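Local coordinates for beta-galactosidase (Bacteroides thetaiotaomicron, PDB 5MUJ), which is a glycoside hydrolase that probably cleaves a sugar linkage in the chain B glycan of the plant pectin rhamnogalacturonan II, at residues E329-K334 / C349-A354; S111-K116 / W182-K187; E32-I37 / N311-H316. One frame throughout, in Å; residues are numbered along the deposited sequence.

Interaction 1. Residues E329-K334 / C349-A354. With RAM (alpha-L-rhamnopyranose), chain B.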
# COMPACT_ATOMS: atom_id res chain seq x y z
N GLU A 329 -12.50 9.36 11.06
CA GLU A 329 -12.52 9.39 12.51
C GLU A 329 -12.11 8.07 13.20
O GLU A 329 -11.79 8.10 14.38
CB GLU A 329 -13.88 9.82 13.01
CG GLU A 329 -14.97 8.78 12.84
CD GLU A 329 -16.40 9.30 12.96
OE1 GLU A 329 -16.64 10.37 13.58
OE2 GLU A 329 -17.30 8.62 12.43
N LEU A 330 -12.14 6.95 12.48
CA LEU A 330 -11.75 5.65 13.04
C LEU A 330 -10.32 5.29 12.64
O LEU A 330 -9.47 5.08 13.51
CB LEU A 330 -12.74 4.57 12.60
CG LEU A 330 -12.45 3.16 13.16
CD1 LEU A 330 -12.46 3.15 14.68
CD2 LEU A 330 -13.43 2.15 12.60
N PHE A 331 -10.07 5.21 11.33
CA PHE A 331 -8.76 4.91 10.79
C PHE A 331 -8.36 6.00 9.79
O PHE A 331 -9.19 6.40 8.95
CB PHE A 331 -8.69 3.56 10.04
CG PHE A 331 -9.16 2.35 10.82
CD1 PHE A 331 -8.81 2.16 12.14
CD2 PHE A 331 -9.89 1.33 10.17
CE1 PHE A 331 -9.22 1.02 12.82
CE2 PHE A 331 -10.31 0.20 10.86
CZ PHE A 331 -9.96 0.06 12.18
N ALA A 332 -7.13 6.48 9.85
CA ALA A 332 -6.60 7.39 8.80
C ALA A 332 -5.21 6.87 8.47
O ALA A 332 -4.27 7.10 9.21
CB ALA A 332 -6.54 8.86 9.24
N HIS A 333 -5.12 6.08 7.41
CA HIS A 333 -4.06 5.09 7.32
C HIS A 333 -3.84 4.52 5.92
O HIS A 333 -4.77 4.41 5.12
CB HIS A 333 -4.32 3.95 8.34
CG HIS A 333 -5.42 3.01 7.98
ND1 HIS A 333 -6.47 3.32 7.16
CD2 HIS A 333 -5.60 1.70 8.31
CE1 HIS A 333 -7.27 2.27 7.03
NE2 HIS A 333 -6.76 1.28 7.72
N LYS A 334 -2.60 4.08 5.71
CA LYS A 334 -2.08 3.53 4.45
C LYS A 334 -1.65 4.70 3.62
O LYS A 334 -2.29 5.74 3.72
CB LYS A 334 -3.05 2.57 3.77
CG LYS A 334 -3.60 1.51 4.73
CD LYS A 334 -4.41 0.49 4.00
CE LYS A 334 -4.98 -0.52 4.96
NZ LYS A 334 -5.80 -1.51 4.23
N CYS A 349 -6.15 5.95 3.23
CA CYS A 349 -7.48 5.34 3.35
C CYS A 349 -8.16 5.86 4.60
O CYS A 349 -7.61 5.77 5.70
CB CYS A 349 -7.38 3.80 3.39
SG CYS A 349 -8.95 2.98 3.72
N ALA A 350 -9.34 6.45 4.40
CA ALA A 350 -10.12 7.05 5.45
C ALA A 350 -11.26 6.12 5.78
O ALA A 350 -11.98 5.70 4.86
CB ALA A 350 -10.67 8.39 4.94
N VAL A 351 -11.39 5.76 7.07
CA VAL A 351 -12.49 4.99 7.58
C VAL A 351 -13.12 5.71 8.78
O VAL A 351 -12.41 6.17 9.66
CB VAL A 351 -12.00 3.59 8.02
CG1 VAL A 351 -13.16 2.70 8.53
CG2 VAL A 351 -11.26 2.95 6.85
N ASN A 352 -14.45 5.75 8.82
CA ASN A 352 -15.18 6.40 9.90
C ASN A 352 -15.82 5.37 10.82
O ASN A 352 -15.62 4.16 10.63
CB ASN A 352 -16.20 7.40 9.33
CG ASN A 352 -17.27 6.75 8.46
OD1 ASN A 352 -17.55 5.55 8.52
ND2 ASN A 352 -17.91 7.59 7.64
N ASN A 353 -16.58 5.83 11.82
CA ASN A 353 -17.17 4.93 12.81
C ASN A 353 -18.28 4.08 12.23
O ASN A 353 -18.54 2.99 12.76
CB ASN A 353 -17.71 5.68 14.04
CG ASN A 353 -16.61 6.27 14.91
OD1 ASN A 353 -15.49 5.77 14.94
ND2 ASN A 353 -16.93 7.36 15.60
N ALA A 354 -18.93 4.55 11.15
CA ALA A 354 -19.84 3.67 10.36
C ALA A 354 -19.10 2.63 9.50
O ALA A 354 -19.74 1.79 8.85
CB ALA A 354 -20.76 4.50 9.50
C1 RAM B . -6.92 -4.89 8.74
C2 RAM B . -6.74 -4.48 7.31
C3 RAM B . -7.63 -3.27 7.04
C4 RAM B . -7.23 -2.17 8.03
C5 RAM B . -7.24 -2.56 9.51
C6 RAM B . -6.45 -1.59 10.37
O2 RAM B . -5.34 -4.17 7.09
O3 RAM B . -7.53 -2.81 5.69
O4 RAM B . -8.16 -1.10 7.91
O5 RAM B . -6.81 -3.92 9.80
O HOH W 1 -19.32 7.65 11.01
O HOH W 2 -13.31 6.45 16.34
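His333 and Cys349 form an antiparallel hydrogen-bonded pair in which the imidazole adds a second grip on the carbonyl. Cys349 O accepts from His333 N and also from His333 ND1 at 3.1 Å, the two donors arriving from opposite faces of the carbonyl plane. CG of His333 stands between its backbone N and carbonyl carbon (chi1 74°), and ND1 has Cys349 O in the plane of the ring. The imidazole is sandwiched between Phe331 CB and Lys334 CG, each over the centre of one face. At its far edge His333 NE2 shares a nearly straight 2.8 Å hydrogen bond with O4 of the bound rhamnose, while Lys334 NZ, salt-bridged to Asp61, donates to rhamnose O3 at 2.6 Å. An alanine in place of His333 would probably leave O4 without this partner and open a gap between Phe331 and Lys334.

Phe331 and Val351 run alongside each other on the same face of the hairpin, with Phe331 CD2 3.8 Å from Val351 CB. Rhamnose C6 sits over one face of the phenyl ring, toward its rim; Leu330 CG covers the centre of the opposite face. Val351 O takes the amides of both Leu330 and Phe331, a classic beta bulge. Beyond it the Glu329 carboxylate stacks on the Asn353 amide, their planes 12° apart, and Glu329 OE2 accepts from Asn353 N at 2.9 Å.

The contact takes in the open end of the hairpin of strands 331-340 and 343-351 and the loop residues that flank it. Arg357 of strand 357-363 touches the face carrying Phe331, His333, Cys349 and Val351, and Ala299 of strand 299-306 reaches Phe331 and His333.

Interaction 2. Residues S111-K116 / W182-K187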
# COMPACT_ATOMS: atom_id res chain seq x y z
N SER A 111 -9.63 -8.16 -12.34
CA SER A 111 -11.01 -8.56 -12.10
C SER A 111 -11.03 -9.97 -11.50
O SER A 111 -10.07 -10.72 -11.67
CB SER A 111 -11.76 -8.58 -13.42
OG SER A 111 -11.61 -7.35 -14.11
N TYR A 112 -12.15 -10.35 -10.91
CA TYR A 112 -12.35 -11.70 -10.42
C TYR A 112 -12.06 -12.67 -11.56
O TYR A 112 -12.59 -12.53 -12.66
CB TYR A 112 -13.78 -11.96 -9.91
CG TYR A 112 -14.21 -11.10 -8.76
CD1 TYR A 112 -13.54 -11.13 -7.54
CD2 TYR A 112 -15.29 -10.22 -8.91
CE1 TYR A 112 -13.93 -10.30 -6.51
CE2 TYR A 112 -15.69 -9.38 -7.88
CZ TYR A 112 -15.02 -9.44 -6.67
OH TYR A 112 -15.39 -8.64 -5.63
N ARG A 113 -11.24 -13.67 -11.25
CA ARG A 113 -10.67 -14.51 -12.25
C ARG A 113 -11.12 -15.98 -12.02
O ARG A 113 -10.44 -16.80 -11.34
CB ARG A 113 -9.16 -14.31 -12.31
CG ARG A 113 -8.56 -15.16 -13.39
CD ARG A 113 -7.15 -14.83 -13.73
NE ARG A 113 -6.21 -15.31 -12.70
CZ ARG A 113 -4.98 -15.75 -12.96
NH1 ARG A 113 -4.51 -15.88 -14.22
NH2 ARG A 113 -4.18 -16.09 -11.94
N ASP A 114 -12.30 -16.30 -12.56
CA ASP A 114 -12.94 -17.62 -12.32
C ASP A 114 -12.06 -18.79 -12.76
O ASP A 114 -11.45 -18.76 -13.84
CB ASP A 114 -14.29 -17.70 -13.06
CG ASP A 114 -15.36 -16.84 -12.43
OD1 ASP A 114 -15.44 -16.72 -11.19
OD2 ASP A 114 -16.14 -16.24 -13.19
N GLY A 115 -11.99 -19.83 -11.91
CA GLY A 115 -11.22 -21.02 -12.23
C GLY A 115 -9.74 -20.98 -11.89
O GLY A 115 -9.02 -21.95 -12.19
N LYS A 116 -9.28 -19.90 -11.25
CA LYS A 116 -7.88 -19.71 -10.91
C LYS A 116 -7.71 -19.57 -9.39
O LYS A 116 -8.67 -19.43 -8.67
CB LYS A 116 -7.33 -18.48 -11.66
CG LYS A 116 -7.33 -18.67 -13.16
CD LYS A 116 -6.22 -19.59 -13.62
CE LYS A 116 -6.41 -19.91 -15.07
NZ LYS A 116 -5.36 -20.74 -15.64
N TRP A 182 -4.84 -6.60 -16.85
CA TRP A 182 -3.45 -6.98 -16.84
C TRP A 182 -3.41 -8.54 -16.76
O TRP A 182 -4.35 -9.15 -16.33
CB TRP A 182 -2.74 -6.34 -15.64
CG TRP A 182 -2.58 -4.83 -15.69
CD1 TRP A 182 -3.50 -3.91 -16.10
CD2 TRP A 182 -1.41 -4.11 -15.33
NE1 TRP A 182 -2.98 -2.67 -15.95
CE2 TRP A 182 -1.70 -2.74 -15.49
CE3 TRP A 182 -0.15 -4.50 -14.83
CZ2 TRP A 182 -0.75 -1.75 -15.22
CZ3 TRP A 182 0.78 -3.51 -14.54
CH2 TRP A 182 0.48 -2.16 -14.75
N GLU A 183 -2.35 -9.12 -17.30
CA GLU A 183 -2.16 -10.58 -17.32
C GLU A 183 -1.53 -11.04 -16.04
O GLU A 183 -0.69 -10.38 -15.47
CB GLU A 183 -1.24 -10.95 -18.48
CG GLU A 183 -1.84 -10.58 -19.83
CD GLU A 183 -0.99 -10.91 -21.03
OE1 GLU A 183 0.20 -11.29 -20.86
OE2 GLU A 183 -1.53 -10.78 -22.16
N SER A 184 -1.94 -12.22 -15.61
CA SER A 184 -1.40 -12.76 -14.36
C SER A 184 -1.01 -14.22 -14.43
O SER A 184 -1.46 -14.97 -15.31
CB SER A 184 -2.34 -12.46 -13.24
OG SER A 184 -3.57 -13.05 -13.42
N LEU A 185 -0.11 -14.57 -13.53
CA LEU A 185 0.39 -15.97 -13.40
C LEU A 185 -0.64 -16.90 -12.77
O LEU A 185 -1.46 -16.49 -11.95
CB LEU A 185 1.69 -16.01 -12.63
CG LEU A 185 2.90 -15.33 -13.27
CD1 LEU A 185 4.14 -15.63 -12.48
CD2 LEU A 185 3.09 -15.69 -14.75
N ASP A 186 -0.54 -18.18 -13.12
CA ASP A 186 -1.49 -19.16 -12.65
C ASP A 186 -1.14 -19.81 -11.29
O ASP A 186 -1.88 -20.69 -10.83
CB ASP A 186 -1.70 -20.20 -13.74
CG ASP A 186 -2.49 -19.66 -14.91
OD1 ASP A 186 -2.93 -18.47 -14.90
OD2 ASP A 186 -2.71 -20.42 -15.85
N LYS A 187 -0.07 -19.30 -10.67
CA LYS A 187 0.40 -19.64 -9.35
C LYS A 187 0.83 -18.33 -8.67
O LYS A 187 1.30 -17.40 -9.34
CB LYS A 187 1.62 -20.58 -9.49
CG LYS A 187 2.87 -19.96 -10.14
CD LYS A 187 3.85 -20.99 -10.70
CE LYS A 187 4.80 -21.53 -9.64
NZ LYS A 187 5.36 -22.89 -9.97
O HOH W 3 -4.54 -13.59 -16.50
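Ser184 sets its hydroxyl oxygen over the face of the Arg113 guanidinium: Ser184 OG lies only 3.1 Å from Arg113 CZ, above the centre of the group, and makes no hydrogen bond to it. That hydroxyl is instead bonded to Arg122 NH1. Lys116 CG covers the opposite face of the guanidinium, offset toward the rim, so the flat cation is held between a serine oxygen and an aliphatic methylene.

One strong bond leaves from the edge of the guanidinium. Arg113 NH2 donates to Leu185 O at 2.7 Å, with the acceptor near the guanidinium plane, and Leu185 O also accepts from Trp117 NE1. The bend at chi3 (75°) turns NE out of the line of the preceding methylenes. Arg113 NE is salt-bridged to Asp118, which, with the NH2 bond, probably limits the rotation of the group.

Asp186 draws in two cations. Arg113 NH1 reaches Asp186 OD1 at 3.1 Å, a weak hydrogen bond within a salt bridge, the guanidinium and carboxylate planes being 56° apart. Lys116 NZ meets Asp186 OD2 at 2.7 Å, approaching from above the carboxylate plane. The shared negative charge probably eases the repulsion between the two basic side chains. Both cationic side chains project from one type II turn, Arg113 to Lys116, with Gly115 at positive phi.

This salt-bridge network of Arg113, Lys116 and Asp186 lies at the surface of the protein. It sits on the outside of a fold consistent with a beta-propeller, joining the connection between strands 104-110 and 121-126 to strand 183-184 and the residues after it, at the outer edge of the blade that begins with strand 121-126.

Interaction 3. Residues E32-I37 / N311-H316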
# COMPACT_ATOMS: atom_id res chain seq x y z
N GLU A 32 18.39 14.85 14.05
CA GLU A 32 18.39 16.02 13.17
C GLU A 32 17.93 15.71 11.74
O GLU A 32 17.12 16.45 11.20
CB GLU A 32 19.78 16.66 13.13
CG GLU A 32 19.79 18.05 12.50
CD GLU A 32 21.16 18.70 12.52
OE1 GLU A 32 22.17 17.99 12.76
OE2 GLU A 32 21.23 19.93 12.31
N ARG A 33 18.45 14.65 11.13
CA ARG A 33 18.06 14.28 9.77
C ARG A 33 16.61 13.78 9.77
O ARG A 33 15.85 14.13 8.86
CB ARG A 33 19.05 13.26 9.17
CG ARG A 33 18.74 12.68 7.78
CD ARG A 33 18.76 13.73 6.67
NE ARG A 33 18.92 13.16 5.31
CZ ARG A 33 18.52 13.74 4.16
NH1 ARG A 33 17.89 14.91 4.16
NH2 ARG A 33 18.72 13.12 2.99
N MSE A 34 16.20 13.04 10.81
CA MSE A 34 14.79 12.60 10.94
C MSE A 34 13.83 13.79 11.00
O MSE A 34 12.76 13.80 10.35
CB MSE A 34 14.60 11.67 12.13
CG MSE A 34 15.32 10.33 11.99
SE MSE A 34 14.68 9.28 10.47
CE MSE A 34 12.90 8.95 11.22
N GLU A 35 14.23 14.81 11.74
CA GLU A 35 13.43 16.06 11.81
C GLU A 35 13.33 16.81 10.47
O GLU A 35 12.25 17.33 10.13
CB GLU A 35 13.95 16.93 12.95
CG GLU A 35 13.64 16.29 14.30
CD GLU A 35 14.37 16.88 15.48
OE1 GLU A 35 15.01 17.92 15.32
OE2 GLU A 35 14.31 16.30 16.58
N GLN A 36 14.42 16.85 9.70
CA GLN A 36 14.40 17.43 8.36
C GLN A 36 13.45 16.67 7.42
O GLN A 36 12.75 17.27 6.63
CB GLN A 36 15.79 17.47 7.74
CG GLN A 36 16.75 18.43 8.43
CD GLN A 36 18.20 18.24 8.01
OE1 GLN A 36 18.52 17.40 7.16
NE2 GLN A 36 19.10 19.03 8.60
N ILE A 37 13.49 15.34 7.47
CA ILE A 37 12.59 14.48 6.65
C ILE A 37 11.13 14.76 7.02
O ILE A 37 10.30 14.96 6.13
CB ILE A 37 12.91 12.97 6.80
CG1 ILE A 37 14.26 12.70 6.13
CG2 ILE A 37 11.82 12.12 6.15
CD1 ILE A 37 14.89 11.38 6.53
N ASN A 311 17.99 -1.79 8.16
CA ASN A 311 17.92 -1.21 9.49
C ASN A 311 17.18 0.12 9.41
O ASN A 311 17.66 1.05 8.78
CB ASN A 311 19.32 -0.99 10.03
CG ASN A 311 20.10 -2.27 10.12
OD1 ASN A 311 21.05 -2.47 9.39
ND2 ASN A 311 19.65 -3.16 10.97
N TRP A 312 16.03 0.18 10.06
CA TRP A 312 15.09 1.30 9.90
C TRP A 312 15.03 2.09 11.18
O TRP A 312 14.86 1.51 12.23
CB TRP A 312 13.73 0.74 9.51
CG TRP A 312 13.76 0.25 8.09
CD1 TRP A 312 13.98 -1.03 7.66
CD2 TRP A 312 13.62 1.05 6.88
NE1 TRP A 312 14.02 -1.08 6.28
CE2 TRP A 312 13.75 0.17 5.78
CE3 TRP A 312 13.38 2.41 6.63
CZ2 TRP A 312 13.68 0.61 4.45
CZ3 TRP A 312 13.29 2.87 5.29
CH2 TRP A 312 13.44 1.97 4.22
N THR A 313 15.16 3.41 11.08
CA THR A 313 15.03 4.30 12.24
C THR A 313 13.62 4.88 12.16
O THR A 313 13.25 5.46 11.14
CB THR A 313 16.06 5.44 12.19
OG1 THR A 313 17.40 4.91 12.19
CG2 THR A 313 15.88 6.40 13.37
N ASP A 314 12.86 4.73 13.23
CA ASP A 314 11.46 5.16 13.30
C ASP A 314 11.40 6.65 13.64
O ASP A 314 12.14 7.11 14.46
CB ASP A 314 10.75 4.31 14.37
CG ASP A 314 9.29 4.03 14.10
OD1 ASP A 314 8.72 4.48 13.09
OD2 ASP A 314 8.71 3.30 14.95
N TRP A 315 10.51 7.41 12.99
CA TRP A 315 10.24 8.77 13.43
C TRP A 315 9.83 8.89 14.89
O TRP A 315 8.94 8.21 15.33
CB TRP A 315 9.12 9.33 12.54
CG TRP A 315 8.61 10.75 12.85
CD1 TRP A 315 7.31 11.12 12.91
CD2 TRP A 315 9.38 11.94 13.14
NE1 TRP A 315 7.20 12.47 13.17
CE2 TRP A 315 8.44 12.99 13.33
CE3 TRP A 315 10.74 12.22 13.25
CZ2 TRP A 315 8.83 14.31 13.65
CZ3 TRP A 315 11.13 13.52 13.56
CH2 TRP A 315 10.16 14.56 13.73
N HIS A 316 10.40 9.87 15.59
CA HIS A 316 10.15 10.01 17.04
C HIS A 316 9.15 11.11 17.42
O HIS A 316 8.93 11.38 18.60
CB HIS A 316 11.47 10.24 17.77
CG HIS A 316 12.25 11.39 17.22
ND1 HIS A 316 12.27 12.63 17.83
CD2 HIS A 316 13.02 11.50 16.12
CE1 HIS A 316 13.02 13.44 17.12
NE2 HIS A 316 13.51 12.78 16.10
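Met34, modelled as selenomethionine, carries most of the contact from helix 31-41, its side chain reaching across to the backbone of Thr313 to Trp315. The chain bends at chi2 and again at chi3 (-67°), the second bend setting CE 3.3 Å from Trp315 N. The same methyl lies 3.5 Å from Thr313 O and packs on Trp315 CB, while Met34 CG faces the methyl Thr313 CG2 at 4.2 Å.

Glu35, next along the helix, works at the rims of two rings. Its CG meets the edge of the Trp315 indole, in plane, 3.8 Å from CZ3. Farther out, Glu35 OE2 lies in the plane of the His316 imidazole, at its edge and 3.2 Å from CE1; carboxylate and imidazole planes are 48° apart. The two segments thus meet mainly through the selenomethionine side chain and the in-plane approaches of Glu35 to the two rings. The indole is steadied from elsewhere, stacking with Phe303 and Tyr38 and donating through NE1 to Ala318 O.

Strand 313-314 is the outer edge of the four-stranded sheet that begins with strand 270-279; the N-terminal helix thus packs on the outer edge of what is probably a propeller blade.

Overall arrangement
Five four-stranded antiparallel sheets following one another along the chain fit a five-bladed beta-propeller, and the contacts sample three of its blades. Interaction 1 belongs to the closing blade, where strand 45-51 from the start of the chain pairs with strand 357-363; it lines the glycan pocket, with the Phe331 side chain also about 5 Å from a bound arabinose. Interactions 2 and 3 involve outermost strands and lie on opposite sides of the chain's centre, their own centres 40 Å apart. Both are distant from interaction 1, at 30 and 25 Å between centres, with nearest atoms about 15 and 13 Å away, and neither touches it.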